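Local coordinates for protein chloroplastic group IIB intron splicing facilitator CRS2, chloroplastic (Zea mays, PDB 1RYB) that is required for splicing of group IIB introns in chloroplasts, working in complexes with CAF1 or CAF2, and has no peptidyl-tRNA hydrolase activity despite its hydrolase fold, at residues E170-V173 and Q174-A178. Numbering follows the deposited sequence.
Sequences EERV and QIDTA
R172 and D176 form an i to i+4 salt bridge one turn apart on the helix 169-192, near its start. R172 NH1 lies 2.9 Å from D176 OD1, with an N-H...O angle of 156°. The carboxylate oxygen sits at the edge of the guanidinium, and the two planes are 39° apart. R172 sends CG anti to its own N (chi1 171°), then bends at chi2 and chi3. This folds the chain toward the next turn, with CD 3.3 Å from the same D176 OD1. NH1 also forms a salt bridge with E40, so the guanidinium is shared between two acids.

Van der Waals contacts of I175 add to this. I175 CG2 is 3.5 Å from R172 NH1, approaching it obliquely. I175 CG1 packs on the carbonyl oxygen of E171, 3.4 Å away. I175 is buried, and it also touches F167 and N113. Its side chain lies about 8 Å from that of D107, which in related hydrolases probably supports the active-site histidine.

The backbone bonds are those of an alpha helix. I175 N donates to E171 O at 2.8 Å, and D176 N to R172 O at 2.9 Å. The bond from Q174 N to E170 O is weak.

Polar ends also reach beyond this turn. E171 pairs with R34, and Q174 OE1 accepts from N113. The charged pairs thus tie this surface turn of the C-terminal helix to the helix 37-48 and to the segment just before it, while I175 faces the protein interior.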
loop_
_atom_site.group_PDB
_atom_site.type_symbol
_atom_site.label_atom_id
_atom_site.label_comp_id
_atom_site.label_asym_id
_atom_site.label_seq_id
_atom_site.Cartn_x
_atom_site.Cartn_y
_atom_site.Cartn_z
ATOM N N GLU A 170 -4.756 -3.396 -21.277
ATOM C CA GLU A 170 -4.011 -4.626 -21.053
ATOM C C GLU A 170 -3.419 -4.680 -19.635
ATOM O O GLU A 170 -3.460 -5.704 -18.986
ATOM C CB GLU A 170 -2.941 -4.865 -22.127
ATOM C CG GLU A 170 -3.525 -4.911 -23.577
ATOM C CD GLU A 170 -3.941 -3.565 -24.108
ATOM O OE1 GLU A 170 -3.540 -2.510 -23.655
ATOM O OE2 GLU A 170 -4.801 -3.647 -25.094
ATOM N N GLU A 171 -2.919 -3.509 -19.170
ATOM C CA GLU A 171 -2.304 -3.354 -17.833
ATOM C C GLU A 171 -3.279 -3.667 -16.817
ATOM O O GLU A 171 -2.996 -4.374 -15.851
ATOM C CB GLU A 171 -1.788 -1.949 -17.641
ATOM C CG GLU A 171 -0.496 -1.805 -18.457
ATOM C CD GLU A 171 -0.127 -0.370 -18.666
ATOM O OE1 GLU A 171 -0.729 0.541 -18.136
ATOM O OE2 GLU A 171 0.980 -0.209 -19.374
ATOM N N ARG A 172 -4.465 -3.222 -17.075
ATOM C CA ARG A 172 -5.568 -3.429 -16.143
ATOM C C ARG A 172 -5.844 -4.901 -15.824
ATOM O O ARG A 172 -6.107 -5.293 -14.687
ATOM C CB ARG A 172 -6.785 -2.651 -16.638
ATOM C CG ARG A 172 -8.077 -2.935 -15.908
ATOM C CD ARG A 172 -7.863 -3.040 -14.412
ATOM N NE ARG A 172 -7.666 -1.729 -13.830
ATOM C CZ ARG A 172 -7.396 -1.473 -12.479
ATOM N NH1 ARG A 172 -7.276 -2.375 -11.544
ATOM N NH2 ARG A 172 -7.232 -0.221 -12.106
ATOM N N VAL A 173 -5.799 -5.729 -16.825
ATOM C CA VAL A 173 -6.073 -7.132 -16.638
ATOM C C VAL A 173 -5.002 -7.726 -15.736
ATOM O O VAL A 173 -5.246 -8.583 -14.857
ATOM C CB VAL A 173 -6.041 -7.811 -18.033
ATOM C CG1 VAL A 173 -5.955 -9.327 -17.911
ATOM C CG2 VAL A 173 -7.311 -7.464 -18.835
ATOM N N GLN A 174 -3.794 -7.247 -15.904
ATOM C CA GLN A 174 -2.744 -7.786 -15.063
ATOM C C GLN A 174 -2.855 -7.218 -13.661
ATOM O O GLN A 174 -2.562 -7.892 -12.667
ATOM C CB GLN A 174 -1.412 -7.414 -15.608
ATOM C CG GLN A 174 -1.084 -8.063 -16.967
ATOM C CD GLN A 174 0.108 -7.443 -17.644
ATOM O OE1 GLN A 174 0.435 -6.229 -17.486
ATOM N NE2 GLN A 174 0.637 -8.195 -18.558
ATOM N N ILE A 175 -3.226 -5.974 -13.563
ATOM C CA ILE A 175 -3.331 -5.404 -12.185
ATOM C C ILE A 175 -4.433 -6.144 -11.423
ATOM O O ILE A 175 -4.317 -6.503 -10.269
ATOM C CB ILE A 175 -3.647 -3.897 -12.202
ATOM C CG1 ILE A 175 -2.482 -3.062 -12.777
ATOM C CG2 ILE A 175 -4.054 -3.464 -10.822
ATOM C CD1 ILE A 175 -1.119 -3.262 -12.086
ATOM N N ASP A 176 -5.546 -6.434 -12.094
ATOM C CA ASP A 176 -6.655 -7.194 -11.449
ATOM C C ASP A 176 -6.190 -8.538 -10.941
ATOM O O ASP A 176 -6.567 -8.959 -9.841
ATOM C CB ASP A 176 -7.851 -7.389 -12.414
ATOM C CG ASP A 176 -8.563 -6.063 -12.629
ATOM O OD1 ASP A 176 -8.328 -5.088 -11.920
ATOM O OD2 ASP A 176 -9.512 -6.088 -13.580
ATOM N N THR A 177 -5.333 -9.190 -11.723
ATOM C CA THR A 177 -4.847 -10.443 -11.300
ATOM C C THR A 177 -3.973 -10.255 -10.100
ATOM O O THR A 177 -3.901 -11.085 -9.174
ATOM C CB THR A 177 -4.041 -11.055 -12.435
ATOM O OG1 THR A 177 -4.996 -11.473 -13.416
ATOM C CG2 THR A 177 -3.333 -12.250 -11.955
ATOM N N ALA A 178 -3.224 -9.203 -10.139
ATOM C CA ALA A 178 -2.326 -8.962 -8.998
ATOM C C ALA A 178 -3.125 -8.660 -7.718
ATOM O O ALA A 178 -2.693 -8.980 -6.615
ATOM C CB ALA A 178 -1.432 -7.767 -9.237
#